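Local coordinates for alanine racemase (Actinobacillus succinogenes, PDB 3C3K), which has the two-lobed fold of periplasmic binding proteins and LacI-type regulators and probably binds a small ligand in the cleft between its lobes, at residues C92-P97 / A135-Q140; Q236-Q241 / H265-K270; S48-S53 / L74-E79. All coordinates share one frame; numbering follows the deposited sequence.

Contact 1. Residues C92-P97 / A135-Q140; sequences CAEYDP and AYQYAQ
A carboxylate at the start of a helix bridges the two lobes of this periplasmic-binding-protein fold: Glu94 follows strand 89-92 of one lobe, and helix 137-152 belongs to the other. From CB, the Glu94 chain places CG anti to the carbonyl carbon (chi1 -68°) and bends at chi2, which brings CD to 3.2 Å from Gln137 N. OE2 takes the Gln137 N-H on its syn lone pair, with Gln137 N 2.7 Å from Glu94 OE2 and an N-H...O angle of 161°; it also accepts from Leu74 N. Glu94 OE1 lies 2.7 Å from Tyr138 N, a bond that is weak because it is bent. The two oxygens thus serve the first-turn amides just after Tyr136, the N-cap residue, where the helix end would favour a negative charge. Beside Glu94, the Tyr138 ring brings CD2 to 3.1 Å from Ala93 O. A water donates to Glu94 OE1 and accepts from Tyr95 N and Gln137 NE2. The Gln137 chain, extended beyond CG, sets its amide plane nearly perpendicular to the carboxylate, and its NE2 reaches Tyr95 O at a very short 2.5 Å, lying 50° above the plane of that carbonyl.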
loop_
_atom_site.group_PDB
_atom_site.type_symbol
_atom_site.label_atom_id
_atom_site.label_comp_id
_atom_site.label_asym_id
_atom_site.label_seq_id
_atom_site.Cartn_x
_atom_site.Cartn_y
_atom_site.Cartn_z
ATOM N N CYS B 92 5.020 -13.647 11.470
ATOM C CA CYS B 92 5.959 -12.690 10.845
ATOM C C CYS B 92 6.088 -11.418 11.640
ATOM O O CYS B 92 5.096 -10.871 12.119
ATOM C CB CYS B 92 5.450 -12.231 9.481
ATOM S SG CYS B 92 5.512 -13.410 8.170
ATOM N N ALA B 93 7.315 -10.899 11.716
ATOM C CA ALA B 93 7.568 -9.546 12.181
ATOM C C ALA B 93 7.348 -9.325 13.646
ATOM O O ALA B 93 7.493 -8.233 14.085
ATOM C CB ALA B 93 6.762 -8.509 11.383
ATOM N N GLU B 94 7.012 -10.350 14.396
ATOM C CA GLU B 94 7.068 -10.296 15.858
ATOM C C GLU B 94 8.060 -11.377 16.326
ATOM O O GLU B 94 8.136 -12.457 15.754
ATOM C CB GLU B 94 5.692 -10.520 16.482
ATOM C CG GLU B 94 4.676 -9.409 16.251
ATOM C CD GLU B 94 4.769 -8.323 17.293
ATOM O OE1 GLU B 94 5.883 -7.788 17.479
ATOM O OE2 GLU B 94 3.733 -8.020 17.929
ATOM N N TYR B 95 8.838 -11.066 17.340
ATOM C CA TYR B 95 9.879 -11.980 17.817
ATOM C C TYR B 95 9.763 -12.257 19.301
ATOM O O TYR B 95 9.968 -11.339 20.100
ATOM C CB TYR B 95 11.247 -11.365 17.557
ATOM C CG TYR B 95 12.424 -12.174 17.997
ATOM C CD1 TYR B 95 12.613 -13.453 17.522
ATOM C CD2 TYR B 95 13.394 -11.627 18.802
ATOM C CE1 TYR B 95 13.695 -14.212 17.879
ATOM C CE2 TYR B 95 14.497 -12.343 19.162
ATOM C CZ TYR B 95 14.638 -13.650 18.671
ATOM O OH TYR B 95 15.710 -14.398 18.989
ATOM N N ASP B 96 9.445 -13.515 19.649
ATOM C CA ASP B 96 9.538 -14.000 21.008
ATOM C C ASP B 96 10.121 -15.399 20.957
ATOM O O ASP B 96 9.466 -16.327 20.471
ATOM C CB ASP B 96 8.176 -14.107 21.663
ATOM C CG ASP B 96 8.285 -14.556 23.113
ATOM O OD1 ASP B 96 9.434 -14.771 23.606
ATOM O OD2 ASP B 96 7.221 -14.646 23.757
ATOM N N PRO B 97 11.389 -15.552 21.374
ATOM C CA PRO B 97 11.978 -16.911 21.263
ATOM C C PRO B 97 11.399 -17.977 22.223
ATOM O O PRO B 97 11.675 -19.186 22.072
ATOM C CB PRO B 97 13.498 -16.691 21.468
ATOM C CG PRO B 97 13.693 -15.187 21.777
ATOM C CD PRO B 97 12.342 -14.509 21.794
ATOM N N ALA B 135 0.137 -2.232 20.754
ATOM C CA ALA B 135 -0.280 -3.630 20.874
ATOM C C ALA B 135 0.797 -4.522 20.198
ATOM O O ALA B 135 0.985 -5.667 20.595
ATOM C CB ALA B 135 -1.691 -3.853 20.180
ATOM N N TYR B 136 1.548 -3.980 19.223
ATOM C CA TYR B 136 2.602 -4.770 18.549
ATOM C C TYR B 136 3.911 -4.787 19.309
ATOM O O TYR B 136 4.423 -3.722 19.752
ATOM C CB TYR B 136 2.813 -4.294 17.140
ATOM C CG TYR B 136 1.585 -4.486 16.266
ATOM C CD1 TYR B 136 0.530 -3.565 16.277
ATOM C CD2 TYR B 136 1.483 -5.604 15.413
ATOM C CE1 TYR B 136 -0.621 -3.786 15.479
ATOM C CE2 TYR B 136 0.372 -5.797 14.599
ATOM C CZ TYR B 136 -0.664 -4.904 14.618
ATOM O OH TYR B 136 -1.781 -5.130 13.803
ATOM N N GLN B 137 4.474 -5.989 19.473
ATOM C CA GLN B 137 5.687 -6.089 20.288
ATOM C C GLN B 137 6.792 -5.329 19.562
ATOM O O GLN B 137 7.649 -4.692 20.183
ATOM C CB GLN B 137 6.092 -7.541 20.604
ATOM C CG GLN B 137 7.163 -7.629 21.684
ATOM C CD GLN B 137 7.728 -9.027 21.934
ATOM O OE1 GLN B 137 7.564 -9.545 23.031
ATOM N NE2 GLN B 137 8.416 -9.625 20.941
ATOM N N TYR B 138 6.773 -5.324 18.243
ATOM C CA TYR B 138 7.839 -4.562 17.650
ATOM C C TYR B 138 7.716 -3.067 18.021
ATOM O O TYR B 138 8.710 -2.394 18.153
ATOM C CB TYR B 138 7.954 -4.750 16.155
ATOM C CG TYR B 138 6.704 -4.496 15.349
ATOM C CD1 TYR B 138 6.293 -3.192 14.993
ATOM C CD2 TYR B 138 5.979 -5.583 14.819
ATOM C CE1 TYR B 138 5.111 -3.009 14.194
ATOM C CE2 TYR B 138 4.848 -5.402 14.048
ATOM C CZ TYR B 138 4.444 -4.130 13.716
ATOM O OH TYR B 138 3.325 -4.057 12.884
ATOM N N ALA B 139 6.506 -2.548 18.182
ATOM C CA ALA B 139 6.426 -1.123 18.517
ATOM C C ALA B 139 6.900 -0.900 19.948
ATOM O O ALA B 139 7.498 0.157 20.272
ATOM C CB ALA B 139 5.025 -0.541 18.277
ATOM N N GLN B 140 6.664 -1.885 20.803
ATOM C CA GLN B 140 7.137 -1.822 22.205
ATOM C C GLN B 140 8.691 -1.868 22.259
ATOM O O GLN B 140 9.332 -1.099 22.982
ATOM C CB GLN B 140 6.559 -2.991 22.968
ATOM C CG GLN B 140 4.979 -2.927 23.202
ATOM C CD GLN B 140 4.494 -4.247 23.744
ATOM O OE1 GLN B 140 5.163 -4.829 24.542
ATOM N NE2 GLN B 140 3.383 -4.744 23.256
HETATM O O HOH W 1 8.467 -8.608 18.483
#

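Contact 2. Residues Q236-Q241 / H265-K270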
loop_
_atom_site.group_PDB
_atom_site.type_symbol
_atom_site.label_atom_id
_atom_site.label_comp_id
_atom_site.label_asym_id
_atom_site.label_seq_id
_atom_site.Cartn_x
_atom_site.Cartn_y
_atom_site.Cartn_z
ATOM N N GLN B 236 16.306 -0.497 6.875
ATOM C CA GLN B 236 15.847 -1.379 5.788
ATOM C C GLN B 236 15.645 -2.793 6.274
ATOM O O GLN B 236 16.583 -3.391 6.846
ATOM C CB GLN B 236 16.903 -1.415 4.693
ATOM C CG GLN B 236 16.566 -2.330 3.540
ATOM C CD GLN B 236 15.577 -1.676 2.666
ATOM O OE1 GLN B 236 15.839 -0.583 2.163
ATOM N NE2 GLN B 236 14.400 -2.303 2.489
ATOM N N GLN B 237 14.400 -3.284 6.192
ATOM C CA GLN B 237 14.095 -4.723 6.450
ATOM C C GLN B 237 14.142 -5.535 5.145
ATOM O O GLN B 237 13.786 -5.015 4.081
ATOM C CB GLN B 237 12.703 -4.890 7.000
ATOM C CG GLN B 237 12.522 -4.207 8.357
ATOM C CD GLN B 237 11.447 -4.874 9.146
ATOM O OE1 GLN B 237 11.426 -6.107 9.239
ATOM N NE2 GLN B 237 10.540 -4.069 9.763
ATOM N N PRO B 238 14.543 -6.794 5.235
ATOM C CA PRO B 238 14.459 -7.594 4.019
ATOM C C PRO B 238 13.022 -8.127 3.823
ATOM O O PRO B 238 12.770 -9.347 3.998
ATOM C CB PRO B 238 15.457 -8.744 4.296
ATOM C CG PRO B 238 15.427 -8.914 5.766
ATOM C CD PRO B 238 15.164 -7.538 6.365
ATOM N N SER B 239 12.108 -7.242 3.434
ATOM C CA SER B 239 10.674 -7.522 3.581
ATOM C C SER B 239 10.184 -8.706 2.759
ATOM O O SER B 239 9.487 -9.576 3.282
ATOM C CB SER B 239 9.861 -6.269 3.329
ATOM O OG SER B 239 10.166 -5.312 4.353
ATOM N N GLU B 240 10.522 -8.724 1.476
ATOM C CA GLU B 240 10.255 -9.885 0.652
ATOM C C GLU B 240 10.825 -11.207 1.175
ATOM O O GLU B 240 10.120 -12.213 1.154
ATOM C CB GLU B 240 10.708 -9.640 -0.773
ATOM C CG GLU B 240 10.009 -10.501 -1.771
ATOM C CD GLU B 240 10.257 -10.027 -3.215
ATOM O OE1 GLU B 240 9.930 -8.869 -3.544
ATOM O OE2 GLU B 240 10.822 -10.802 -4.011
ATOM N N GLN B 241 12.096 -11.225 1.583
ATOM C CA GLN B 241 12.729 -12.404 2.236
ATOM C C GLN B 241 12.010 -12.862 3.507
ATOM O O GLN B 241 11.866 -14.047 3.718
ATOM C CB GLN B 241 14.235 -12.171 2.532
ATOM C CG GLN B 241 15.107 -11.935 1.233
ATOM C CD GLN B 241 16.643 -12.056 1.434
ATOM O OE1 GLN B 241 17.362 -12.596 0.573
ATOM N NE2 GLN B 241 17.148 -11.548 2.570
ATOM N N HIS B 265 13.597 -17.427 13.179
ATOM C CA HIS B 265 14.633 -16.839 12.324
ATOM C C HIS B 265 14.717 -15.313 12.473
ATOM O O HIS B 265 13.688 -14.617 12.494
ATOM C CB HIS B 265 14.374 -17.132 10.851
ATOM C CG HIS B 265 14.564 -18.554 10.471
ATOM N ND1 HIS B 265 15.655 -18.978 9.744
ATOM C CD2 HIS B 265 13.818 -19.662 10.715
ATOM C CE1 HIS B 265 15.577 -20.288 9.549
ATOM N NE2 HIS B 265 14.468 -20.732 10.117
ATOM N N LEU B 266 15.943 -14.810 12.590
ATOM C CA LEU B 266 16.205 -13.391 12.609
ATOM C C LEU B 266 16.942 -13.117 11.346
ATOM O O LEU B 266 17.988 -13.679 11.139
ATOM C CB LEU B 266 17.086 -13.000 13.777
ATOM C CG LEU B 266 16.322 -12.774 15.102
ATOM C CD1 LEU B 266 17.370 -12.392 16.119
ATOM C CD2 LEU B 266 15.285 -11.742 15.046
ATOM N N LEU B 267 16.392 -12.271 10.496
ATOM C CA LEU B 267 17.040 -11.829 9.256
ATOM C C LEU B 267 17.709 -10.441 9.463
ATOM O O LEU B 267 17.258 -9.648 10.328
ATOM C CB LEU B 267 16.034 -11.808 8.072
ATOM C CG LEU B 267 15.325 -13.121 7.705
ATOM C CD1 LEU B 267 14.622 -12.940 6.400
ATOM C CD2 LEU B 267 16.264 -14.372 7.571
ATOM N N PRO B 268 18.840 -10.174 8.747
ATOM C CA PRO B 268 19.591 -8.915 9.012
ATOM C C PRO B 268 18.844 -7.690 8.536
ATOM O O PRO B 268 18.319 -7.709 7.452
ATOM C CB PRO B 268 20.912 -9.040 8.187
ATOM C CG PRO B 268 20.864 -10.383 7.448
ATOM C CD PRO B 268 19.467 -11.030 7.706
ATOM N N TRP B 269 18.805 -6.641 9.365
ATOM C CA TRP B 269 18.379 -5.300 8.959
ATOM C C TRP B 269 19.593 -4.493 8.553
ATOM O O TRP B 269 20.693 -4.796 8.987
ATOM C CB TRP B 269 17.678 -4.607 10.124
ATOM C CG TRP B 269 18.509 -4.606 11.364
ATOM C CD1 TRP B 269 18.488 -5.536 12.364
ATOM C CD2 TRP B 269 19.505 -3.636 11.730
ATOM N NE1 TRP B 269 19.417 -5.219 13.324
ATOM C CE2 TRP B 269 20.038 -4.042 12.966
ATOM C CE3 TRP B 269 19.989 -2.457 11.126
ATOM C CZ2 TRP B 269 21.051 -3.325 13.617
ATOM C CZ3 TRP B 269 21.013 -1.730 11.767
ATOM C CH2 TRP B 269 21.549 -2.185 12.991
ATOM N N LYS B 270 19.400 -3.432 7.790
ATOM C CA LYS B 270 20.505 -2.566 7.428
ATOM C C LYS B 270 20.120 -1.122 7.711
ATOM O O LYS B 270 19.008 -0.691 7.403
ATOM C CB LYS B 270 20.913 -2.779 5.936
ATOM C CG LYS B 270 22.247 -2.111 5.596
ATOM C CD LYS B 270 22.690 -2.149 4.081
ATOM C CE LYS B 270 24.281 -2.033 3.925
ATOM N NZ LYS B 270 24.842 -3.084 2.888
HETATM O O HOH W 2 18.039 -5.530 4.938
#
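Two of the crossover connections that form the hinge of a type I periplasmic-binding-protein fold run side by side here. One crossover passes from strand 234-236 into helix 239-254, and the other leaves strand 264-266 for strand 270-272. Gln236 and Lys270 form an antiparallel hydrogen-bonded pair. Gln236 N donates to Lys270 O at 2.8 Å, nearly along the C=O axis (163°), and Lys270 N returns a bond of 3.0 Å to Gln236 O in the plane of that carbonyl. Gln236 O is further approached by Trp269 CA at 3.4 Å, a CA-H...O contact, and by a water that also donates weakly to Pro268 O.

Past this pair the segments are joined mainly by apolar packing. Pro238, the centre of an inverse gamma turn, crosses Leu267 obliquely, its CG 3.7 Å from Leu267 CB, while its CD lies 3.3 Å from Pro268 O. With CG anti to its carbonyl carbon (chi1 -59°), Leu267 sends CD1 to the first turn of the helix, 4.0 Å from Gln241 CB. A weak bond of 2.9 Å runs from Ser239 N to Gln237 O. That oxygen also accepts Gln236 NE2, whose amide is held by Gly221 O as well.

Every hydrogen bond made directly between the two segments is main chain to main chain, and the closest side-chain meetings are between carbons of Pro238, Leu267 and Gln241, with Pro268 O against the proline ring. The pairing of the two crossovers thus rests on main-chain bonds and aliphatic contact, and no charged pair links the two segments.

Contact 3. Residues S48-S53 / L74-E79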
loop_
_atom_site.group_PDB
_atom_site.type_symbol
_atom_site.label_atom_id
_atom_site.label_comp_id
_atom_site.label_asym_id
_atom_site.label_seq_id
_atom_site.Cartn_x
_atom_site.Cartn_y
_atom_site.Cartn_z
ATOM N N SER B 48 -5.027 -7.035 13.937
ATOM C CA SER B 48 -5.051 -7.475 15.306
ATOM C C SER B 48 -6.362 -7.236 16.022
ATOM O O SER B 48 -6.408 -6.897 17.216
ATOM C CB SER B 48 -3.883 -6.854 16.066
ATOM O OG SER B 48 -2.681 -7.127 15.346
ATOM N N ASP B 49 -7.432 -7.392 15.265
ATOM C CA ASP B 49 -8.802 -7.338 15.731
ATOM C C ASP B 49 -9.240 -8.770 15.878
ATOM O O ASP B 49 -9.287 -9.533 14.886
ATOM C CB ASP B 49 -9.649 -6.651 14.658
ATOM C CG ASP B 49 -11.098 -6.565 15.021
ATOM O OD1 ASP B 49 -11.599 -7.468 15.734
ATOM O OD2 ASP B 49 -11.744 -5.586 14.587
ATOM N N LEU B 50 -9.530 -9.141 17.117
ATOM C CA LEU B 50 -9.713 -10.548 17.462
ATOM C C LEU B 50 -10.926 -11.137 16.799
ATOM O O LEU B 50 -10.901 -12.320 16.403
ATOM C CB LEU B 50 -9.823 -10.705 18.958
ATOM C CG LEU B 50 -9.841 -12.116 19.501
ATOM C CD1 LEU B 50 -8.565 -12.825 19.157
ATOM C CD2 LEU B 50 -9.980 -11.983 21.052
ATOM N N ALA B 51 -11.951 -10.299 16.623
ATOM C CA ALA B 51 -13.180 -10.773 16.015
ATOM C C ALA B 51 -12.913 -11.084 14.555
ATOM O O ALA B 51 -13.371 -12.102 14.049
ATOM C CB ALA B 51 -14.296 -9.769 16.166
ATOM N N ARG B 52 -12.191 -10.198 13.867
ATOM C CA ARG B 52 -11.788 -10.499 12.484
ATOM C C ARG B 52 -10.964 -11.782 12.385
ATOM O O ARG B 52 -11.177 -12.591 11.519
ATOM C CB ARG B 52 -10.964 -9.354 11.907
ATOM C CG ARG B 52 -11.773 -8.255 11.402
ATOM C CD ARG B 52 -10.898 -7.271 10.635
ATOM N NE ARG B 52 -11.598 -6.017 10.440
ATOM C CZ ARG B 52 -11.027 -4.838 10.177
ATOM N NH1 ARG B 52 -9.699 -4.723 10.069
ATOM N NH2 ARG B 52 -11.803 -3.764 10.023
ATOM N N SER B 53 -10.002 -11.960 13.287
ATOM C CA SER B 53 -9.136 -13.126 13.254
ATOM C C SER B 53 -9.915 -14.405 13.429
ATOM O O SER B 53 -9.740 -15.351 12.662
ATOM C CB SER B 53 -8.149 -13.066 14.381
ATOM O OG SER B 53 -7.442 -11.859 14.290
ATOM N N LEU B 74 1.746 -10.029 18.666
ATOM C CA LEU B 74 2.220 -11.253 19.334
ATOM C C LEU B 74 1.261 -11.728 20.371
ATOM O O LEU B 74 1.066 -12.911 20.507
ATOM C CB LEU B 74 3.571 -10.955 20.033
ATOM C CG LEU B 74 4.343 -12.100 20.659
ATOM C CD1 LEU B 74 4.820 -12.980 19.548
ATOM C CD2 LEU B 74 5.493 -11.502 21.431
ATOM N N SER B 75 0.594 -10.803 21.078
ATOM C CA SER B 75 -0.298 -11.189 22.152
ATOM C C SER B 75 -1.640 -11.865 21.719
ATOM O O SER B 75 -2.460 -12.367 22.567
ATOM C CB SER B 75 -0.651 -9.937 22.916
ATOM O OG SER B 75 -1.396 -9.076 22.100
ATOM N N GLU B 76 -1.855 -11.883 20.409
ATOM C CA GLU B 76 -3.011 -12.550 19.833
ATOM C C GLU B 76 -2.756 -14.050 19.759
ATOM O O GLU B 76 -3.699 -14.800 19.673
ATOM C CB GLU B 76 -3.277 -12.015 18.421
ATOM C CG GLU B 76 -4.715 -12.302 17.924
ATOM C CD GLU B 76 -5.029 -11.701 16.571
ATOM O OE1 GLU B 76 -4.258 -11.973 15.589
ATOM O OE2 GLU B 76 -6.084 -11.022 16.497
ATOM N N LEU B 77 -1.493 -14.475 19.698
ATOM C CA LEU B 77 -1.183 -15.883 19.522
ATOM C C LEU B 77 -1.871 -16.768 20.564
ATOM O O LEU B 77 -2.570 -17.687 20.184
ATOM C CB LEU B 77 0.326 -16.114 19.470
ATOM C CG LEU B 77 1.060 -16.336 18.143
ATOM C CD1 LEU B 77 0.450 -15.682 17.020
ATOM C CD2 LEU B 77 2.563 -16.011 18.267
ATOM N N PRO B 78 -1.704 -16.467 21.882
ATOM C CA PRO B 78 -2.364 -17.328 22.895
ATOM C C PRO B 78 -3.895 -17.323 22.801
ATOM O O PRO B 78 -4.519 -18.329 23.110
ATOM C CB PRO B 78 -1.825 -16.791 24.245
ATOM C CG PRO B 78 -1.427 -15.416 23.959
ATOM C CD PRO B 78 -0.902 -15.405 22.532
ATOM N N GLU B 79 -4.478 -16.258 22.256
ATOM C CA GLU B 79 -5.921 -16.154 22.095
ATOM C C GLU B 79 -6.453 -17.028 20.934
ATOM O O GLU B 79 -7.646 -17.279 20.831
ATOM C CB GLU B 79 -6.269 -14.697 21.851
ATOM C CG GLU B 79 -5.904 -13.773 23.016
ATOM C CD GLU B 79 -6.311 -12.302 22.810
ATOM O OE1 GLU B 79 -6.852 -11.688 23.771
ATOM O OE2 GLU B 79 -6.088 -11.740 21.704
HETATM O O HOH W 3 -6.346 -9.751 18.834
#
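The start of helix 50-56 meets the lead-in and first residues of helix 77-84. These helices come after strands 39-45 and 68-70 of the same parallel sheet, and the contact divides into a polar inner half and a looser outer half. The tight half centres on Glu76. Its CG is anti to the backbone N (chi1 -161°) and the chain is extended beyond CG, so the carboxylate spans the gap tip-first. Glu76 OE2 comes to 2.7 Å from Ser53 OG and 3.8 Å from Leu50 CA. Ser53 OG, set beside its own backbone N (chi1 -56°), also lies 3.0 Å from Asp49 O one turn earlier; the hydroxyl has two candidate acceptors, Asp49 O and Glu76 OE2, and its one proton may go to either. A water 2.7 Å from Glu76 OE2 donates to it and, weakly, to Ser48 O.

On the outer half, Leu50 and the exposed Glu79 cross obliquely with no polar bond between them. Leu50 CD1 is 3.7 Å from Glu79 OE2 and 4.0 Å from Glu79 CB, so this is van der Waals contact of a methyl group with an extended acid chain. On the far side of helix 50-56, Asp49 caps the N-terminus, its OD1 3.0 Å from Ala51 N on the anti lone pair, and Arg52 forms a salt bridge to Glu35 of the second subunit.

The acid of Glu76 thus meets a hydroxyl, a water and the N-terminal end of a helix, all of which would stabilise its charge. Asp72 brings a like charge close to Glu76 OE1 and would oppose it, so the net effect on the ionisation of Glu76 remains open.

In the fold
In chain order contact 3 closes first, then contact 1, then contact 2. The centres of contacts 1 and 3 are about 13 Å apart and those of 1 and 2 about 14 Å, whereas the centres of contacts 2 and 3 lie about 24 Å apart, with nearest atoms about 11 Å from each other. Contact 1 therefore sits between them. It touches contact 3 through the probable hydrogen bond Tyr136 OH to Ser48 OG, and contact 2 through Tyr95 packing on Leu266. Contact 3 lies within one lobe, between helices that come after strands 39-45 and 68-70 of its parallel sheet, while contacts 1 and 2 tie that lobe to the other at the cleft and the hinge.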